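Local coordinates for proteasome accessory factor B/C (PafBC) (Paenarthrobacter aurescens, PDB 6SJ9), which probably acts as a transcriptional regulator of the bacterial DNA damage response, combining winged helix-turn-helix, WYL and WCX domains in one chain, at residues L242-A247 with D281-E286; K262-Q267 with R277-F282; Q287-L292 with A309-R314. One frame throughout, in Å; residues are numbered along the deposited sequence.

Interaction 1 of 3, residues L242-A247 with D281-E286; sequences LPVRQA and DFRDPE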
loop_
_atom_site.group_PDB
_atom_site.type_symbol
_atom_site.label_atom_id
_atom_site.label_comp_id
_atom_site.label_asym_id
_atom_site.label_seq_id
_atom_site.Cartn_x
_atom_site.Cartn_y
_atom_site.Cartn_z
ATOM N N LEU A 242 -17.990 -15.388 -5.199
ATOM C CA LEU A 242 -18.143 -16.517 -4.291
ATOM C C LEU A 242 -19.240 -16.272 -3.248
ATOM O O LEU A 242 -19.495 -15.129 -2.850
ATOM C CB LEU A 242 -16.820 -16.813 -3.593
ATOM C CG LEU A 242 -15.790 -17.556 -4.435
ATOM C CD1 LEU A 242 -14.401 -17.193 -3.962
ATOM C CD2 LEU A 242 -16.035 -19.052 -4.314
ATOM N N PRO A 243 -19.902 -17.332 -2.786
ATOM C CA PRO A 243 -20.855 -17.175 -1.679
ATOM C C PRO A 243 -20.171 -16.567 -0.459
ATOM O O PRO A 243 -19.055 -16.961 -0.101
ATOM C CB PRO A 243 -21.332 -18.610 -1.414
ATOM C CG PRO A 243 -20.223 -19.480 -1.944
ATOM C CD PRO A 243 -19.678 -18.746 -3.132
ATOM N N VAL A 244 -20.816 -15.566 0.147
ATOM C CA VAL A 244 -20.369 -14.975 1.411
ATOM C C VAL A 244 -20.641 -15.908 2.590
ATOM O O VAL A 244 -21.784 -16.049 3.035
ATOM C CB VAL A 244 -20.998 -13.593 1.619
ATOM C CG1 VAL A 244 -20.379 -12.618 0.645
ATOM C CG2 VAL A 244 -22.467 -13.673 1.354
ATOM N N ARG A 245 -19.601 -16.568 3.093
ATOM C CA ARG A 245 -19.664 -17.510 4.209
ATOM C C ARG A 245 -19.339 -16.807 5.532
ATOM O O ARG A 245 -18.888 -15.665 5.549
ATOM C CB ARG A 245 -18.719 -18.693 3.953
ATOM C CG ARG A 245 -19.142 -19.574 2.754
ATOM C CD ARG A 245 -17.940 -20.044 1.900
ATOM N NE ARG A 245 -17.164 -21.071 2.592
ATOM C CZ ARG A 245 -16.106 -21.694 2.082
ATOM N NH1 ARG A 245 -15.681 -21.407 0.855
ATOM N NH2 ARG A 245 -15.471 -22.608 2.804
ATOM N N GLN A 246 -19.630 -17.487 6.649
ATOM C CA GLN A 246 -19.439 -16.957 8.000
ATOM C C GLN A 246 -18.390 -17.740 8.775
ATOM O O GLN A 246 -18.451 -18.970 8.840
ATOM C CB GLN A 246 -20.734 -16.987 8.809
ATOM C CG GLN A 246 -20.588 -16.438 10.232
ATOM C CD GLN A 246 -21.940 -16.190 10.937
ATOM O OE1 GLN A 246 -22.674 -15.252 10.607
ATOM N NE2 GLN A 246 -22.266 -17.050 11.901
ATOM N N ALA A 247 -17.429 -17.019 9.351
ATOM C CA ALA A 247 -16.391 -17.579 10.204
ATOM C C ALA A 247 -16.683 -17.287 11.676
ATOM O O ALA A 247 -17.239 -16.242 12.016
ATOM C CB ALA A 247 -15.024 -17.000 9.814
ATOM N N ASP A 281 -17.561 -12.175 8.097
ATOM C CA ASP A 281 -17.906 -12.656 6.775
ATOM C C ASP A 281 -16.654 -12.720 5.928
ATOM O O ASP A 281 -15.836 -11.799 5.944
ATOM C CB ASP A 281 -18.942 -11.747 6.114
ATOM C CG ASP A 281 -20.308 -11.809 6.804
ATOM O OD1 ASP A 281 -20.739 -12.930 7.154
ATOM O OD2 ASP A 281 -20.931 -10.743 7.013
ATOM N N PHE A 282 -16.521 -13.805 5.173
ATOM C CA PHE A 282 -15.441 -13.933 4.209
ATOM C C PHE A 282 -16.006 -14.702 3.029
ATOM O O PHE A 282 -17.033 -15.378 3.152
ATOM C CB PHE A 282 -14.233 -14.658 4.803
ATOM C CG PHE A 282 -14.467 -16.137 5.011
ATOM C CD1 PHE A 282 -15.211 -16.585 6.080
ATOM C CD2 PHE A 282 -13.898 -17.079 4.155
ATOM C CE1 PHE A 282 -15.425 -17.943 6.276
ATOM C CE2 PHE A 282 -14.092 -18.441 4.356
ATOM C CZ PHE A 282 -14.853 -18.874 5.413
ATOM N N ARG A 283 -15.338 -14.580 1.875
ATOM C CA ARG A 283 -15.681 -15.344 0.676
ATOM C C ARG A 283 -14.659 -16.439 0.401
ATOM O O ARG A 283 -15.042 -17.607 0.304
ATOM C CB ARG A 283 -15.902 -14.431 -0.546
ATOM C CG ARG A 283 -17.052 -13.449 -0.304
ATOM C CD ARG A 283 -17.348 -12.456 -1.427
ATOM N NE ARG A 283 -16.404 -11.341 -1.523
ATOM C CZ ARG A 283 -16.746 -10.102 -1.876
ATOM N NH1 ARG A 283 -18.028 -9.810 -2.103
ATOM N NH2 ARG A 283 -15.819 -9.146 -1.960
ATOM N N ASP A 284 -13.372 -16.092 0.264
ATOM C CA ASP A 284 -12.321 -17.066 -0.028
ATOM C C ASP A 284 -11.624 -17.481 1.255
ATOM O O ASP A 284 -10.988 -16.639 1.904
ATOM C CB ASP A 284 -11.306 -16.474 -1.014
ATOM C CG ASP A 284 -10.175 -17.473 -1.412
ATOM O OD1 ASP A 284 -10.143 -18.640 -0.945
ATOM O OD2 ASP A 284 -9.343 -17.100 -2.262
ATOM N N PRO A 285 -11.668 -18.760 1.625
ATOM C CA PRO A 285 -11.021 -19.188 2.873
ATOM C C PRO A 285 -9.509 -19.130 2.842
ATOM O O PRO A 285 -8.906 -19.017 3.915
ATOM C CB PRO A 285 -11.518 -20.630 3.070
ATOM C CG PRO A 285 -12.028 -21.045 1.755
ATOM C CD PRO A 285 -12.455 -19.830 1.005
ATOM N N GLU A 286 -8.869 -19.200 1.668
ATOM C CA GLU A 286 -7.422 -19.046 1.654
ATOM C C GLU A 286 -7.050 -17.621 1.997
ATOM O O GLU A 286 -6.046 -17.382 2.668
ATOM C CB GLU A 286 -6.816 -19.446 0.308
ATOM C CG GLU A 286 -6.883 -20.925 0.121
ATOM C CD GLU A 286 -6.126 -21.630 1.222
ATOM O OE1 GLU A 286 -5.065 -21.104 1.652
ATOM O OE2 GLU A 286 -6.599 -22.704 1.668
#
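Arg245 and Phe282 form an antiparallel hydrogen-bonded pair, each using its own N and O. Arg245 N donates to Phe282 O at 2.8 Å, an approach bent at the hydrogen (136°) though nearly along the C=O axis. Phe282 N returns a bond to Arg245 O over 3.0 Å, and Asp281 CA adds a CA-H...O contact to this oxygen at 3.4 Å. On the sheet face of Arg245 and Phe282, Arg245 CB lies over a face of the Phe282 ring, and Ala247 CB approaches Phe282 CE1 to 3.7 Å. The Arg245 chain bends at chi2 (140°) and chi3 (73°); its guanidinium has Phe282 CZ over one face and brings NH1 to 3.6 Å from Pro285 CD, while NH2 is satisfied by a salt bridge to Glu306. An alanine in place of Arg245 would probably leave Glu306 without this charged partner and open a gap beside Pro285. Val244 CG1 lies alongside the stem of Arg283, 3.6 Å from its CG; the far end of Arg283 pairs with Glu241. Asp284 is committed at both oxygens: OD1 caps the following helix by accepting from Glu286 N at 3.0 Å, and OD2 meets Arg208 and Ser210. Strand 275-282, paired with 245-252, passes through Arg283 to the N-cap Asp284 of helix 285-294; strand order 2-3-1-4 makes this the third-strand-to-second-helix junction of the ferredoxin-like first WCX domain.

Interaction 2 of 3, residues K262-Q267 with R277-F282; sequences KATSLQ and RITVDF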
loop_
_atom_site.group_PDB
_atom_site.type_symbol
_atom_site.label_atom_id
_atom_site.label_comp_id
_atom_site.label_asym_id
_atom_site.label_seq_id
_atom_site.Cartn_x
_atom_site.Cartn_y
_atom_site.Cartn_z
ATOM N N LYS A 262 -14.373 -5.779 11.108
ATOM C CA LYS A 262 -15.190 -6.621 10.237
ATOM C C LYS A 262 -16.227 -7.469 10.980
ATOM O O LYS A 262 -16.968 -8.214 10.326
ATOM C CB LYS A 262 -14.302 -7.546 9.396
ATOM C CG LYS A 262 -13.460 -6.842 8.418
ATOM C CD LYS A 262 -12.821 -7.823 7.427
ATOM C CE LYS A 262 -12.087 -8.971 8.126
ATOM N NZ LYS A 262 -11.339 -9.836 7.146
ATOM N N ALA A 263 -16.283 -7.415 12.309
ATOM C CA ALA A 263 -17.060 -8.391 13.062
ATOM C C ALA A 263 -18.565 -8.117 12.979
ATOM O O ALA A 263 -19.027 -7.012 13.275
ATOM C CB ALA A 263 -16.594 -8.399 14.514
ATOM N N THR A 264 -19.335 -9.153 12.617
ATOM C CA THR A 264 -20.794 -9.065 12.584
ATOM C C THR A 264 -21.418 -9.270 13.952
ATOM O O THR A 264 -22.560 -8.852 14.176
ATOM C CB THR A 264 -21.382 -10.113 11.643
ATOM O OG1 THR A 264 -21.016 -11.413 12.114
ATOM C CG2 THR A 264 -20.859 -9.937 10.210
ATOM N N SER A 265 -20.744 -9.981 14.844
ATOM C CA SER A 265 -21.246 -10.131 16.200
ATOM C C SER A 265 -20.054 -10.212 17.134
ATOM O O SER A 265 -18.967 -10.619 16.730
ATOM C CB SER A 265 -22.139 -11.363 16.359
ATOM O OG SER A 265 -21.346 -12.528 16.405
ATOM N N LEU A 266 -20.280 -9.857 18.396
ATOM C CA LEU A 266 -19.245 -9.915 19.416
ATOM C C LEU A 266 -19.861 -10.318 20.741
ATOM O O LEU A 266 -20.929 -9.822 21.103
ATOM C CB LEU A 266 -18.572 -8.550 19.583
ATOM C CG LEU A 266 -17.096 -8.440 19.969
ATOM C CD1 LEU A 266 -16.828 -7.108 20.642
ATOM C CD2 LEU A 266 -16.661 -9.562 20.856
ATOM N N GLN A 267 -19.194 -11.227 21.451
ATOM C CA GLN A 267 -19.616 -11.650 22.785
ATOM C C GLN A 267 -18.399 -12.267 23.459
ATOM O O GLN A 267 -17.390 -12.554 22.806
ATOM C CB GLN A 267 -20.752 -12.680 22.788
ATOM C CG GLN A 267 -20.316 -14.092 22.402
ATOM C CD GLN A 267 -21.472 -15.077 22.252
ATOM O OE1 GLN A 267 -22.648 -14.693 22.250
ATOM N NE2 GLN A 267 -21.137 -16.365 22.156
ATOM N N ARG A 277 -15.556 -13.935 21.325
ATOM C CA ARG A 277 -15.980 -14.785 20.226
ATOM C C ARG A 277 -16.684 -13.886 19.219
ATOM O O ARG A 277 -17.736 -13.319 19.524
ATOM C CB ARG A 277 -16.887 -15.908 20.741
ATOM C CG ARG A 277 -17.413 -16.873 19.707
ATOM C CD ARG A 277 -18.423 -17.804 20.356
ATOM N NE ARG A 277 -18.873 -18.889 19.481
ATOM C CZ ARG A 277 -20.013 -18.905 18.796
ATOM N NH1 ARG A 277 -20.314 -19.962 18.046
ATOM N NH2 ARG A 277 -20.846 -17.873 18.847
ATOM N N ILE A 278 -16.123 -13.771 18.012
ATOM C CA ILE A 278 -16.717 -12.941 16.973
ATOM C C ILE A 278 -17.027 -13.799 15.761
ATOM O O ILE A 278 -16.449 -14.868 15.553
ATOM C CB ILE A 278 -15.816 -11.761 16.548
ATOM C CG1 ILE A 278 -14.516 -12.277 15.913
ATOM C CG2 ILE A 278 -15.563 -10.847 17.689
ATOM C CD1 ILE A 278 -13.684 -11.186 15.240
ATOM N N THR A 279 -17.910 -13.271 14.922
ATOM C CA THR A 279 -18.178 -13.809 13.601
ATOM C C THR A 279 -17.782 -12.763 12.572
ATOM O O THR A 279 -17.902 -11.559 12.818
ATOM C CB THR A 279 -19.667 -14.193 13.438
ATOM O OG1 THR A 279 -20.499 -13.129 13.920
ATOM C CG2 THR A 279 -20.001 -15.431 14.257
ATOM N N VAL A 280 -17.202 -13.220 11.463
ATOM C CA VAL A 280 -16.806 -12.342 10.377
ATOM C C VAL A 280 -17.221 -13.007 9.070
ATOM O O VAL A 280 -17.286 -14.239 8.960
ATOM C CB VAL A 280 -15.300 -12.010 10.371
ATOM C CG1 VAL A 280 -14.869 -11.427 11.686
ATOM C CG2 VAL A 280 -14.476 -13.228 10.013
ATOM N N ASP A 281 -17.561 -12.175 8.097
ATOM C CA ASP A 281 -17.906 -12.656 6.775
ATOM C C ASP A 281 -16.654 -12.720 5.928
ATOM O O ASP A 281 -15.836 -11.799 5.944
ATOM C CB ASP A 281 -18.942 -11.747 6.114
ATOM C CG ASP A 281 -20.308 -11.809 6.804
ATOM O OD1 ASP A 281 -20.739 -12.930 7.154
ATOM O OD2 ASP A 281 -20.931 -10.743 7.013
ATOM N N PHE A 282 -16.521 -13.805 5.173
ATOM C CA PHE A 282 -15.441 -13.933 4.209
ATOM C C PHE A 282 -16.006 -14.702 3.029
ATOM O O PHE A 282 -17.033 -15.378 3.152
ATOM C CB PHE A 282 -14.233 -14.658 4.803
ATOM C CG PHE A 282 -14.467 -16.137 5.011
ATOM C CD1 PHE A 282 -15.211 -16.585 6.080
ATOM C CD2 PHE A 282 -13.898 -17.079 4.155
ATOM C CE1 PHE A 282 -15.425 -17.943 6.276
ATOM C CE2 PHE A 282 -14.092 -18.441 4.356
ATOM C CZ PHE A 282 -14.853 -18.874 5.413
HETATM O O HOH W 1 -17.690 -9.244 8.259
#
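Thr264 and Ser265 converge on one hydroxyl, Thr279 OG1. The Thr264 and Thr279 side chains cross at about a right angle; OG1 of Thr264 and OG1 of Thr279 are modelled 2.5 Å apart, a doubtful distance, too short and too unsettled in its proton to rest much on. Ser265 OG lies 2.7 Å from the same Thr279 OG1 in a hydrogen bond that either hydroxyl could donate, so three hydroxyls cluster where the chain turns its corner at Thr264. CG2 of Thr264 lies 3.3 Å from Asp281 OD2, these two side chains also being set roughly perpendicular. On the opposite face Leu266 and Ile278 cross obliquely, with Leu266 CD2 touching Ile278 CG2 at 3.6 Å and the methyl of Ala263 resting against Ile278 CB. Ile278 also touches Leu259, and Leu266 touches Arg260, both of helix 257-261, consistent with the helix covering this face.

Back on the face of Ser265 and Thr279, Gln267 and Arg277 lie side by side, pointing the same way. With CG of Arg277 anti to the backbone N (chi1 180°) and the chain extended as far as NE, NE2 of Gln267 comes within 3.6 Å of Arg277 CD, the amide and guanidinium planes 33° apart. Between their backbones Arg277 N donates an almost straight bond to Gln267 O at 2.7 Å. Towards the corner Thr264 N donates to Thr279 O at 2.8 Å, whereas the bond from Thr279 N to Ser265 O is weak.

The axes of 265-267 and 277-282 run at 173°, antiparallel, and as consecutive strands they form a hairpin: the second and third strands of the ferredoxin-like WCX domain, with 263-268 at the edge of its four-stranded sheet.

Interaction 3 of 3, residues Q287-L292 with A309-R314; sequences QLAEEL and AAVVRR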
loop_
_atom_site.group_PDB
_atom_site.type_symbol
_atom_site.label_atom_id
_atom_site.label_comp_id
_atom_site.label_asym_id
_atom_site.label_seq_id
_atom_site.Cartn_x
_atom_site.Cartn_y
_atom_site.Cartn_z
ATOM N N GLN A 287 -7.868 -16.668 1.573
ATOM C CA GLN A 287 -7.576 -15.278 1.873
ATOM C C GLN A 287 -7.702 -15.002 3.365
ATOM O O GLN A 287 -6.799 -14.395 3.960
ATOM C CB GLN A 287 -8.495 -14.363 1.084
ATOM C CG GLN A 287 -7.951 -12.977 1.071
ATOM C CD GLN A 287 -8.881 -12.008 0.449
ATOM O OE1 GLN A 287 -9.813 -12.409 -0.258
ATOM N NE2 GLN A 287 -8.611 -10.706 0.647
ATOM N N LEU A 288 -8.810 -15.460 3.994
ATOM C CA LEU A 288 -8.974 -15.269 5.435
ATOM C C LEU A 288 -7.907 -16.015 6.225
ATOM O O LEU A 288 -7.410 -15.505 7.225
ATOM C CB LEU A 288 -10.363 -15.722 5.892
ATOM C CG LEU A 288 -10.675 -15.423 7.350
ATOM C CD1 LEU A 288 -10.416 -13.938 7.603
ATOM C CD2 LEU A 288 -12.125 -15.760 7.708
ATOM N N ALA A 289 -7.531 -17.218 5.784
ATOM C CA ALA A 289 -6.567 -18.004 6.556
ATOM C C ALA A 289 -5.196 -17.342 6.577
ATOM O O ALA A 289 -4.502 -17.370 7.606
ATOM C CB ALA A 289 -6.440 -19.428 6.001
ATOM N N GLU A 290 -4.776 -16.766 5.451
ATOM C CA GLU A 290 -3.515 -16.040 5.447
ATOM C C GLU A 290 -3.575 -14.883 6.425
ATOM O O GLU A 290 -2.641 -14.668 7.184
ATOM C CB GLU A 290 -3.165 -15.557 4.038
ATOM C CG GLU A 290 -1.819 -14.809 4.019
ATOM C CD GLU A 290 -1.361 -14.422 2.613
ATOM O OE1 GLU A 290 -1.988 -14.880 1.655
ATOM O OE2 GLU A 290 -0.378 -13.650 2.467
ATOM N N GLU A 291 -4.685 -14.149 6.452
ATOM C CA GLU A 291 -4.803 -13.063 7.411
ATOM C C GLU A 291 -4.734 -13.597 8.842
ATOM O O GLU A 291 -3.983 -13.075 9.680
ATOM C CB GLU A 291 -6.114 -12.287 7.189
ATOM C CG GLU A 291 -6.285 -11.186 8.231
ATOM C CD GLU A 291 -7.655 -10.541 8.202
ATOM O OE1 GLU A 291 -8.443 -10.874 7.301
ATOM O OE2 GLU A 291 -7.970 -9.741 9.115
ATOM N N LEU A 292 -5.491 -14.650 9.134
ATOM C CA LEU A 292 -5.555 -15.146 10.511
ATOM C C LEU A 292 -4.248 -15.786 10.962
ATOM O O LEU A 292 -3.807 -15.550 12.079
ATOM C CB LEU A 292 -6.724 -16.113 10.664
ATOM C CG LEU A 292 -8.121 -15.530 10.416
ATOM C CD1 LEU A 292 -9.170 -16.610 10.598
ATOM C CD2 LEU A 292 -8.436 -14.361 11.370
ATOM N N ALA A 309 -8.643 -25.671 8.826
ATOM C CA ALA A 309 -7.586 -26.520 8.293
ATOM C C ALA A 309 -6.592 -25.715 7.483
ATOM O O ALA A 309 -5.408 -26.062 7.435
ATOM C CB ALA A 309 -8.178 -27.648 7.447
ATOM N N ALA A 310 -7.042 -24.621 6.873
ATOM C CA ALA A 310 -6.125 -23.782 6.109
ATOM C C ALA A 310 -5.162 -23.026 7.024
ATOM O O ALA A 310 -3.981 -22.868 6.685
ATOM C CB ALA A 310 -6.913 -22.826 5.210
ATOM N N VAL A 311 -5.642 -22.561 8.184
ATOM C CA VAL A 311 -4.797 -21.812 9.114
ATOM C C VAL A 311 -3.730 -22.716 9.722
ATOM O O VAL A 311 -2.538 -22.375 9.741
ATOM C CB VAL A 311 -5.671 -21.147 10.194
ATOM C CG1 VAL A 311 -4.823 -20.516 11.251
ATOM C CG2 VAL A 311 -6.555 -20.119 9.549
ATOM N N VAL A 312 -4.148 -23.878 10.242
ATOM C CA VAL A 312 -3.215 -24.869 10.774
ATOM C C VAL A 312 -2.165 -25.245 9.738
ATOM O O VAL A 312 -0.969 -25.303 10.043
ATOM C CB VAL A 312 -3.998 -26.114 11.243
ATOM C CG1 VAL A 312 -3.041 -27.304 11.529
ATOM C CG2 VAL A 312 -4.833 -25.759 12.483
ATOM N N ARG A 313 -2.577 -25.434 8.481
ATOM C CA ARG A 313 -1.625 -25.807 7.447
ATOM C C ARG A 313 -0.516 -24.767 7.319
ATOM O O ARG A 313 0.665 -25.117 7.208
ATOM C CB ARG A 313 -2.346 -26.012 6.116
ATOM C CG ARG A 313 -1.427 -26.497 5.005
ATOM C CD ARG A 313 -1.705 -25.766 3.709
ATOM N NE ARG A 313 -3.142 -25.730 3.452
ATOM C CZ ARG A 313 -3.763 -24.743 2.808
ATOM N NH1 ARG A 313 -3.058 -23.705 2.367
ATOM N NH2 ARG A 313 -5.087 -24.786 2.621
ATOM N N ARG A 314 -0.872 -23.479 7.362
ATOM C CA ARG A 314 0.150 -22.438 7.212
ATOM C C ARG A 314 1.046 -22.390 8.429
ATOM O O ARG A 314 2.271 -22.348 8.304
ATOM C CB ARG A 314 -0.508 -21.076 7.009
ATOM C CG ARG A 314 -1.552 -21.106 5.950
ATOM C CD ARG A 314 -2.180 -19.769 5.823
ATOM N NE ARG A 314 -1.246 -18.998 5.090
ATOM C CZ ARG A 314 -1.348 -18.843 3.790
ATOM N NH1 ARG A 314 -0.402 -18.153 3.141
ATOM N NH2 ARG A 314 -2.431 -19.351 3.185
#
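With CG of Glu290 anti to its backbone N (chi1 -179°) and the chain extended beyond it, and with Arg314, its CG anti to the carbonyl carbon, bent at chi3 (78°), the two side chains meet across the helix interface. Glu290 CB lies over one face of the Arg314 guanidinium, 3.7 Å above its centre. Carboxylate and guanidinium planes are nearly parallel. Glu290 OE1 is 3.9 Å from Arg314 NH1, but it lies well out of the guanidinium plane, so this long salt bridge is an attraction of charges with no N-H aimed at the oxygen. Gln634 makes directed bonds with both: its NE2 to Glu290 OE2, and Arg314 NE to its O.

Next to this pair the interface is small and apolar. Ala289 CB touches Ala310 CB at 3.5 Å and Val311 CG2 at 3.6 Å; that same valine methyl reaches Leu292 CB at 4.2 Å. With only methyl groups at the closest point, the axes of 287-292 and 309-314 approach to 8.5 Å, crossing at -48°.

Chemically, this is consistent with the short apolar side chains allowing the close approach of the two helices, while the Glu290-Arg314 pair contributes diffuse electrostatics. Gln634 belongs to the second WCX domain, so the pair also joins the two WCX domains.

Overall arrangement
All three contacts belong to the ferredoxin-like first WCX domain; interactions 1 and 2 end on the same stretch of chain, and interaction 3 follows. Interactions 1 and 2, with centres about 12 Å apart, share Asp281 and Phe282 on the inner strand 275-282, and Ala247 N probably bonds to Val280 O between them at 2.8 Å. Helix 285-294 carries the chain on from interaction 1 to interaction 3, also about 12 Å away between centres, where Glu286 OE2 forms a salt bridge to Arg313 NH2 at 2.7 Å. Interactions 2 and 3 lie about 17 Å apart between centres, yet Lys262 NZ forms a salt bridge to Glu291 OE1 at 3.1 Å. The potassium ion is bound by other residues, among them Leu16 and Lys83.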